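Local coordinates for protein SPD1 nuclease (Streptococcus pyogenes, PDB 2XGR) that is an extracellular, prophage-encoded endonuclease that cuts DNA and probably relies on a bound metal ion, as in other His-Me finger nucleases, at residues Y60-A73 with F127-A139. Numbering follows the deposited sequence.
With PEG (di(hydroxyethyl)ether), chain B.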
ATOM      1  N   TYR A  60      -2.251   7.170  15.886  1.00 10.95           N
ATOM      2  CA  TYR A  60      -1.445   6.575  14.800  1.00  9.20           C
ATOM      3  C   TYR A  60      -0.961   5.198  15.268  1.00 10.25           C
ATOM      4  O   TYR A  60      -0.446   5.078  16.403  1.00  8.96           O
ATOM      5  CB  TYR A  60      -0.236   7.486  14.578  1.00 10.04           C
ATOM      6  CG  TYR A  60       0.816   6.927  13.642  1.00  7.93           C
ATOM      7  CD1 TYR A  60       0.720   7.179  12.266  1.00  7.47           C
ATOM      8  CD2 TYR A  60       1.788   6.032  14.104  1.00  8.84           C
ATOM      9  CE1 TYR A  60       1.677   6.757  11.408  1.00  9.15           C
ATOM     10  CE2 TYR A  60       2.765   5.536  13.200  1.00 10.30           C
ATOM     11  CZ  TYR A  60       2.682   5.891  11.882  1.00  9.64           C
ATOM     12  OH  TYR A  60       3.658   5.426  11.014  1.00 10.67           O
ATOM     13  N   GLN A  61      -0.985   4.216  14.351  1.00  7.07           N
ATOM     14  CA  GLN A  61      -0.434   2.888  14.630  1.00  9.62           C
ATOM     15  C   GLN A  61       0.235   2.359  13.375  1.00  8.45           C
ATOM     16  O   GLN A  61      -0.334   2.518  12.256  1.00  9.62           O
ATOM     17  CB  GLN A  61      -1.562   1.869  14.890  1.00 11.77           C
ATOM     18  CG  GLN A  61      -2.515   2.178  15.996  1.00 16.44           C
ATOM     19  CD  GLN A  61      -3.794   1.363  15.871  1.00 14.50           C
ATOM     20  OE1 GLN A  61      -3.771   0.136  15.978  1.00 14.72           O
ATOM     21  NE2 GLN A  61      -4.904   2.041  15.751  1.00 13.31           N
ATOM     22  N   LEU A  62       1.347   1.651  13.543  1.00  9.71           N
ATOM     23  CA  LEU A  62       1.954   0.927  12.441  1.00  9.27           C
ATOM     24  C   LEU A  62       2.264  -0.449  12.980  1.00 10.63           C
ATOM     25  O   LEU A  62       2.907  -0.590  13.988  1.00 10.42           O
ATOM     26  CB  LEU A  62       3.221   1.641  12.004  1.00 10.83           C
ATOM     27  CG  LEU A  62       4.101   0.928  10.972  1.00  9.00           C
ATOM     28  CD1 LEU A  62       3.344   0.883   9.631  1.00 12.45           C
ATOM     29  CD2 LEU A  62       5.433   1.680  10.836  1.00 11.98           C
ATOM     30  N   GLN A  63       1.705  -1.460  12.330  1.00  8.84           N
ATOM     31  CA  GLN A  63       1.951  -2.844  12.736  1.00  9.62           C
ATOM     32  C   GLN A  63       2.672  -3.574  11.602  1.00 11.95           C
ATOM     33  O   GLN A  63       2.177  -3.574  10.484  1.00 12.85           O
ATOM     34  CB  GLN A  63       0.588  -3.444  13.122  1.00 14.21           C
ATOM     35  CG  GLN A  63       0.761  -4.759  13.917  1.00 17.16           C
ATOM     36  CD  GLN A  63      -0.367  -5.037  14.938  1.00 23.46           C
ATOM     37  OE1 GLN A  63      -0.529  -6.198  15.329  1.00 25.34           O
ATOM     38  NE2 GLN A  63      -1.158  -4.017  15.342  1.00 18.89           N
ATOM     39  N   LEU A  64       3.794  -4.244  11.881  1.00  8.93           N
ATOM     40  CA  LEU A  64       4.545  -4.910  10.844  1.00 10.83           C
ATOM     41  C   LEU A  64       4.474  -6.407  11.091  1.00 11.45           C
ATOM     42  O   LEU A  64       4.813  -6.845  12.176  1.00 11.66           O
ATOM     43  CB  LEU A  64       5.997  -4.473  10.903  1.00 10.87           C
ATOM     44  CG  LEU A  64       6.257  -2.967  10.636  1.00 10.43           C
ATOM     45  CD1 LEU A  64       7.769  -2.604  10.785  1.00 16.51           C
ATOM     46  CD2 LEU A  64       5.696  -2.613   9.268  1.00 16.36           C
ATOM     47  N   GLY A  65       4.178  -7.197  10.084  1.00  8.15           N
ATOM     48  CA  GLY A  65       4.171  -8.623  10.330  1.00  8.77           C
ATOM     49  C   GLY A  65       5.587  -9.165  10.556  1.00  9.11           C
ATOM     50  O   GLY A  65       6.568  -8.530  10.239  1.00  9.47           O
ATOM     51  N   GLU A  66       5.678 -10.320  11.203  1.00  8.95           N
ATOM     52  CA  GLU A  66       7.018 -10.974  11.366  1.00  9.65           C
ATOM     53  C   GLU A  66       7.740 -11.259  10.026  1.00  9.48           C
ATOM     54  O   GLU A  66       7.115 -11.391   8.942  1.00 10.32           O
ATOM     55  CB  GLU A  66       6.800 -12.337  12.114  1.00 12.39           C
ATOM     56  CG  GLU A  66       6.182 -13.333  11.109  1.00 17.38           C
ATOM     57  CD  GLU A  66       5.641 -14.576  11.726  1.00 34.07           C
ATOM     58  OE1 GLU A  66       6.314 -15.130  12.616  1.00 39.46           O
ATOM     59  OE2 GLU A  66       4.523 -14.976  11.334  1.00 36.38           O
ATOM     60  N   LEU A  67       9.071 -11.299  10.062  1.00  9.15           N
ATOM     61  CA  LEU A  67       9.789 -11.957   8.983  1.00  8.73           C
ATOM     62  C   LEU A  67       9.596 -13.441   9.147  1.00 12.63           C
ATOM     63  O   LEU A  67       9.677 -13.962  10.266  1.00 13.14           O
ATOM     64  CB  LEU A  67      11.280 -11.644   9.053  1.00  9.38           C
ATOM     65  CG  LEU A  67      11.627 -10.159   8.890  1.00 11.80           C
ATOM     66  CD1 LEU A  67      13.164 -10.018   8.990  1.00 17.05           C
ATOM     67  CD2 LEU A  67      11.147  -9.678   7.474  1.00 12.46           C
ATOM     68  N   ASP A  68       9.247 -14.119   8.044  1.00 10.59           N
ATOM     69  CA  ASP A  68       8.856 -15.534   8.191  1.00 12.11           C
ATOM     70  C   ASP A  68      10.123 -16.420   8.209  1.00 12.25           C
ATOM     71  O   ASP A  68      11.229 -15.934   8.313  1.00 11.83           O
ATOM     72  CB  ASP A  68       7.827 -15.920   7.118  1.00 11.60           C
ATOM     73  CG  ASP A  68       8.422 -15.971   5.711  1.00 13.94           C
ATOM     74  OD1 ASP A  68       9.673 -15.891   5.509  1.00 10.64           O
ATOM     75  OD2 ASP A  68       7.594 -16.084   4.769  1.00 14.25           O
ATOM     76  N   ASN A  69       9.930 -17.729   8.076  1.00 14.73           N
ATOM     77  CA  ASN A  69      11.077 -18.635   8.153  1.00 19.34           C
ATOM     78  C   ASN A  69      12.027 -18.551   6.990  1.00 19.39           C
ATOM     79  O   ASN A  69      13.138 -19.056   7.080  1.00 19.94           O
ATOM     80  CB  ASN A  69      10.567 -20.080   8.295  1.00 20.20           C
ATOM     81  CG  ASN A  69       9.449 -20.390   7.304  1.00 31.85           C
ATOM     82  OD1 ASN A  69       8.409 -19.668   7.242  1.00 44.01           O
ATOM     83  ND2 ASN A  69       9.638 -21.454   6.513  1.00 41.33           N
ATOM     84  N   LEU A  70      11.627 -17.883   5.891  1.00 15.95           N
ATOM     85  CA  LEU A  70      12.561 -17.557   4.813  1.00 14.76           C
ATOM     86  C   LEU A  70      13.024 -16.087   4.852  1.00 15.52           C
ATOM     87  O   LEU A  70      13.575 -15.565   3.871  1.00 15.58           O
ATOM     88  CB  LEU A  70      11.902 -17.901   3.458  1.00 14.94           C
ATOM     89  CG  LEU A  70      11.653 -19.409   3.269  1.00 15.93           C
ATOM     90  CD1 LEU A  70      10.904 -19.545   1.940  1.00 19.56           C
ATOM     91  CD2 LEU A  70      13.045 -20.170   3.264  1.00 21.22           C
ATOM     92  N   ASN A  71      12.809 -15.448   6.022  1.00 15.09           N
ATOM     93  CA  ASN A  71      13.185 -14.048   6.220  1.00 15.97           C
ATOM     94  C   ASN A  71      12.404 -13.081   5.324  1.00 15.37           C
ATOM     95  O   ASN A  71      12.932 -12.017   4.950  1.00 15.00           O
ATOM     96  CB  ASN A  71      14.681 -13.850   6.017  1.00 15.92           C
ATOM     97  CG  ASN A  71      15.519 -14.627   7.068  1.00 22.96           C
ATOM     98  OD1 ASN A  71      15.169 -14.691   8.282  1.00 24.43           O
ATOM     99  ND2 ASN A  71      16.547 -15.329   6.577  1.00 28.88           N
ATOM    100  N   ARG A  72      11.227 -13.496   4.870  1.00 12.86           N
ATOM    101  CA  ARG A  72      10.468 -12.617   3.973  1.00  8.68           C
ATOM    102  C   ARG A  72       9.529 -11.789   4.827  1.00  8.85           C
ATOM    103  O   ARG A  72       8.887 -12.301   5.767  1.00  9.74           O
ATOM    104  CB  ARG A  72       9.614 -13.507   2.990  1.00 11.62           C
ATOM    105  CG  ARG A  72      10.479 -14.410   2.104  1.00 11.66           C
ATOM    106  CD  ARG A  72       9.601 -15.334   1.223  1.00 11.45           C
ATOM    107  NE  ARG A  72       8.674 -16.157   2.029  1.00 10.99           N
ATOM    108  CZ  ARG A  72       8.050 -17.262   1.585  1.00 14.49           C
ATOM    109  NH1 ARG A  72       8.123 -17.631   0.296  1.00 10.06           N
ATOM    110  NH2 ARG A  72       7.310 -17.970   2.417  1.00 14.40           N
ATOM    111  N   ALA A  73       9.313 -10.524   4.377  1.00  7.53           N
ATOM    112  CA  ALA A  73       8.257  -9.723   5.031  1.00  8.32           C
ATOM    113  C   ALA A  73       6.874 -10.330   4.776  1.00  7.86           C
ATOM    114  O   ALA A  73       6.606 -10.925   3.720  1.00  9.22           O
ATOM    115  CB  ALA A  73       8.285  -8.305   4.382  1.00  7.64           C
ATOM    116  N   PHE A 127       3.923   7.640   4.343  1.00  6.03           N
ATOM    117  CA  PHE A 127       2.911   7.263   5.318  1.00  5.36           C
ATOM    118  C   PHE A 127       3.583   6.813   6.580  1.00  7.60           C
ATOM    119  O   PHE A 127       3.179   7.194   7.663  1.00  7.81           O
ATOM    120  CB  PHE A 127       1.994   6.124   4.814  1.00  6.26           C
ATOM    121  CG  PHE A 127       1.100   6.527   3.660  1.00  7.89           C
ATOM    122  CD1 PHE A 127       0.663   7.875   3.503  1.00  8.49           C
ATOM    123  CD2 PHE A 127       0.631   5.583   2.780  1.00  8.78           C
ATOM    124  CE1 PHE A 127      -0.223   8.261   2.446  1.00 10.45           C
ATOM    125  CE2 PHE A 127      -0.223   5.952   1.697  1.00  7.16           C
ATOM    126  CZ  PHE A 127      -0.673   7.275   1.549  1.00  9.38           C
ATOM    127  N   CYS A 128       4.581   5.947   6.434  1.00  7.21           N
ATOM    128  CA  CYS A 128       5.142   5.291   7.648  1.00  9.38           C
ATOM    129  C   CYS A 128       6.497   5.824   8.138  1.00  9.23           C
ATOM    130  O   CYS A 128       6.972   5.434   9.234  1.00 12.06           O
ATOM    131  CB  CYS A 128       5.255   3.758   7.449  1.00  6.55           C
ATOM    132  SG  CYS A 128       6.502   3.226   6.196  1.00  9.39           S
ATOM    133  N   GLY A 129       7.212   6.547   7.295  1.00  7.01           N
ATOM    134  CA  GLY A 129       8.504   7.066   7.724  1.00  9.83           C
ATOM    135  C   GLY A 129       9.623   6.075   8.002  1.00 12.10           C
ATOM    136  O   GLY A 129      10.669   6.447   8.571  1.00 14.80           O
ATOM    137  N   LEU A 130       9.481   4.845   7.539  1.00 11.57           N
ATOM    138  CA  LEU A 130      10.482   3.770   7.783  1.00 13.04           C
ATOM    139  C   LEU A 130      11.533   3.675   6.696  1.00 14.23           C
ATOM    140  O   LEU A 130      11.230   3.757   5.518  1.00 17.25           O
ATOM    141  CB  LEU A 130       9.822   2.377   7.814  1.00 10.00           C
ATOM    142  CG  LEU A 130       8.733   2.206   8.863  1.00 14.48           C
ATOM    143  CD1 LEU A 130       8.223   0.781   8.621  1.00 17.80           C
ATOM    144  CD2 LEU A 130       9.326   2.379  10.307  1.00 21.82           C
ATOM    145  N   ASN A 131      12.786   3.571   7.130  1.00 18.40           N
ATOM    146  CA  ASN A 131      13.938   3.458   6.223  1.00 22.43           C
ATOM    147  C   ASN A 131      14.595   2.113   6.527  1.00 23.24           C
ATOM    148  O   ASN A 131      14.941   1.845   7.686  1.00 25.19           O
ATOM    149  CB  ASN A 131      14.956   4.555   6.584  1.00 20.60           C
ATOM    150  CG  ASN A 131      14.479   5.952   6.172  1.00 21.06           C
ATOM    151  OD1 ASN A 131      14.375   6.237   4.981  1.00 21.61           O
ATOM    152  ND2 ASN A 131      14.156   6.805   7.152  1.00 21.76           N
ATOM    153  N   ASP A 132      14.794   1.318   5.484  1.00 24.73           N
ATOM    154  CA  ASP A 132      15.532   0.049   5.597  1.00 27.46           C
ATOM    155  C   ASP A 132      14.983  -0.968   6.574  1.00 26.09           C
ATOM    156  O   ASP A 132      15.755  -1.773   7.087  1.00 29.45           O
ATOM    157  CB  ASP A 132      17.020   0.276   5.915  1.00 30.32           C
ATOM    158  CG  ASP A 132      17.917  -0.125   4.757  1.00 42.82           C
ATOM    159  OD1 ASP A 132      18.402   0.804   4.049  1.00 49.65           O
ATOM    160  OD2 ASP A 132      18.110  -1.364   4.537  1.00 48.23           O
ATOM    161  N   GLU A 133      13.684  -0.959   6.849  1.00 23.57           N
ATOM    162  CA  GLU A 133      13.105  -1.914   7.797  1.00 18.85           C
ATOM    163  C   GLU A 133      12.680  -3.151   7.001  1.00 17.37           C
ATOM    164  O   GLU A 133      11.831  -3.072   6.120  1.00 14.96           O
ATOM    165  CB  GLU A 133      11.908  -1.240   8.519  1.00 19.48           C
ATOM    166  CG  GLU A 133      10.904  -2.219   9.215  1.00 19.44           C
ATOM    167  CD  GLU A 133      11.639  -3.185  10.097  1.00 22.10           C
ATOM    168  OE1 GLU A 133      12.552  -2.694  10.789  1.00 23.71           O
ATOM    169  OE2 GLU A 133      11.573  -4.430   9.939  1.00 17.85           O
ATOM    170  N   PRO A 134      13.309  -4.334   7.254  1.00 14.17           N
ATOM    171  CA  PRO A 134      13.033  -5.419   6.329  1.00 14.08           C
ATOM    172  C   PRO A 134      11.576  -5.877   6.356  1.00 10.45           C
ATOM    173  O   PRO A 134      11.132  -6.489   5.368  1.00 11.97           O
ATOM    174  CB  PRO A 134      13.968  -6.557   6.817  1.00 15.23           C
ATOM    175  CG  PRO A 134      14.359  -6.146   8.154  1.00 19.50           C
ATOM    176  CD  PRO A 134      14.430  -4.661   8.146  1.00 17.05           C
ATOM    177  N   ARG A 135      10.912  -5.717   7.493  1.00 12.41           N
ATOM    178  CA  ARG A 135       9.469  -6.134   7.578  1.00 11.15           C
ATOM    179  C   ARG A 135       8.531  -5.250   6.761  1.00 12.59           C
ATOM    180  O   ARG A 135       7.360  -5.594   6.568  1.00 10.92           O
ATOM    181  CB  ARG A 135       8.974  -6.067   8.990  1.00 13.15           C
ATOM    182  CG  ARG A 135       9.668  -7.175   9.806  1.00 15.79           C
ATOM    183  CD  ARG A 135       9.392  -6.866  11.275  1.00 16.41           C
ATOM    184  NE  ARG A 135      10.274  -7.680  12.082  1.00 24.39           N
ATOM    185  CZ  ARG A 135      11.567  -7.452  12.340  1.00 29.25           C
ATOM    186  NH1 ARG A 135      12.309  -6.472  11.729  1.00 23.94           N
ATOM    187  NH2 ARG A 135      12.117  -8.246  13.258  1.00 21.32           N
ATOM    188  N   ASN A 136       9.069  -4.139   6.247  1.00 11.17           N
ATOM    189  CA  ASN A 136       8.322  -3.278   5.302  1.00 11.12           C
ATOM    190  C   ASN A 136       8.960  -3.225   3.907  1.00 10.82           C
ATOM    191  O   ASN A 136       8.682  -2.334   3.089  1.00  9.35           O
ATOM    192  CB  ASN A 136       8.233  -1.862   5.904  1.00  9.78           C
ATOM    193  CG  ASN A 136       7.207  -1.003   5.187  1.00  9.50           C
ATOM    194  OD1 ASN A 136       6.065  -1.454   5.020  1.00  6.61           O
ATOM    195  ND2 ASN A 136       7.631   0.207   4.632  1.00 10.55           N
ATOM    196  N   LEU A 137       9.780  -4.239   3.542  1.00  9.88           N
ATOM    197  CA  LEU A 137      10.436  -4.234   2.244  1.00  9.62           C
ATOM    198  C   LEU A 137      10.266  -5.598   1.561  1.00  8.82           C
ATOM    199  O   LEU A 137      10.401  -6.617   2.244  1.00 12.01           O
ATOM    200  CB  LEU A 137      11.958  -3.980   2.395  1.00 10.94           C
ATOM    201  CG  LEU A 137      12.348  -2.557   2.851  1.00 13.60           C
ATOM    202  CD1 LEU A 137      13.825  -2.475   3.254  1.00 14.72           C
ATOM    203  CD2 LEU A 137      12.018  -1.550   1.729  1.00 11.34           C
ATOM    204  N   VAL A 138      10.054  -5.597   0.256  1.00  9.40           N
ATOM    205  CA  VAL A 138      10.113  -6.800  -0.608  1.00 11.80           C
ATOM    206  C   VAL A 138      10.818  -6.461  -1.920  1.00 12.32           C
ATOM    207  O   VAL A 138      10.781  -5.314  -2.414  1.00  9.74           O
ATOM    208  CB  VAL A 138       8.703  -7.371  -0.896  1.00 11.82           C
ATOM    209  CG1 VAL A 138       8.007  -7.780   0.416  1.00  9.31           C
ATOM    210  CG2 VAL A 138       7.846  -6.339  -1.655  1.00 10.91           C
ATOM    211  N   ALA A 139      11.402  -7.486  -2.558  1.00 12.61           N
ATOM    212  CA  ALA A 139      11.926  -7.341  -3.881  1.00 13.34           C
ATOM    213  C   ALA A 139      10.796  -6.908  -4.799  1.00 12.93           C
ATOM    214  O   ALA A 139       9.764  -7.576  -4.855  1.00 12.17           O
ATOM    215  CB  ALA A 139      12.450  -8.705  -4.342  1.00 11.87           C
TER
HETATM  216  C1  PEG B1251       6.366   5.215  13.057  1.00 40.75           C
HETATM  217  O1  PEG B1251       5.924   4.503  11.852  1.00 29.77           O
HETATM  218  C2  PEG B1251       7.885   5.019  13.268  1.00 48.89           C
HETATM  219  O2  PEG B1251       8.616   6.208  13.636  1.00 48.99           O
HETATM  220  C3  PEG B1251       9.792   6.358  12.836  1.00 55.64           C
HETATM  221  C4  PEG B1251       9.847   7.733  12.157  1.00 60.59           C
HETATM  222  O4  PEG B1251       9.075   8.734  12.869  1.00 61.01           O
HETATM  223  O   HOH W   1       6.456  -8.101   7.543  1.00  8.30           O
HETATM  224  O   HOH W   2      10.855  -9.329   2.132  1.00 15.91           O
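Leu67 lies over one face of the Arg135 guanidinium, its CG offset toward the rim, while Glu133 OE2 meets the edge in plane. Glu133 OE2 accepts from Arg135 NH1 at 2.8 Å, a salt bridge, and also from the backbone N of Arg135; the two donors grip this one oxygen. Glu133 CG, anti to the backbone N (chi1 161°), sits 3.5 Å from Leu64 CD1, and a bend at chi2 (51°) folds the carboxylate back to Arg135. The Tyr60 ring has Phe127 O and the diethylene glycol O1 near its plane at the edge; Tyr60 OH hydrogen-bonds to O1 at 2.6 Å, and O1 donates to Cys128 O, so the glycol bridges the segments.

Between Tyr60 and Arg135, leucines meet: Leu62 CD2 and Leu130 CD1 touch tip to tip at 3.7 Å, branched apolar ends with no polar group to satisfy. The long apolar stem of Arg135 can lie along Leu64 CB, Gly65 O and Leu67 while its charged end still reaches Glu133; Arg135 CG is 3.4 Å from Gly65 O. Small Ala73 fits its CB among the carbonyls of Pro134, Arg135 and Leu137. No direct hydrogen bond crosses; one water joins Gly65 O to Arg135 O, another Ala73 N to Leu137 O.

Strand 61-64 pairs with strand 76-80 in the large antiparallel sheet. The loop 129-136, between helix 125-128 and strand 137-139, packs against this strand and against Gly65, Leu67 and Ala73, which flank the turn 68-71; strand 137-139 pairs with 119-121.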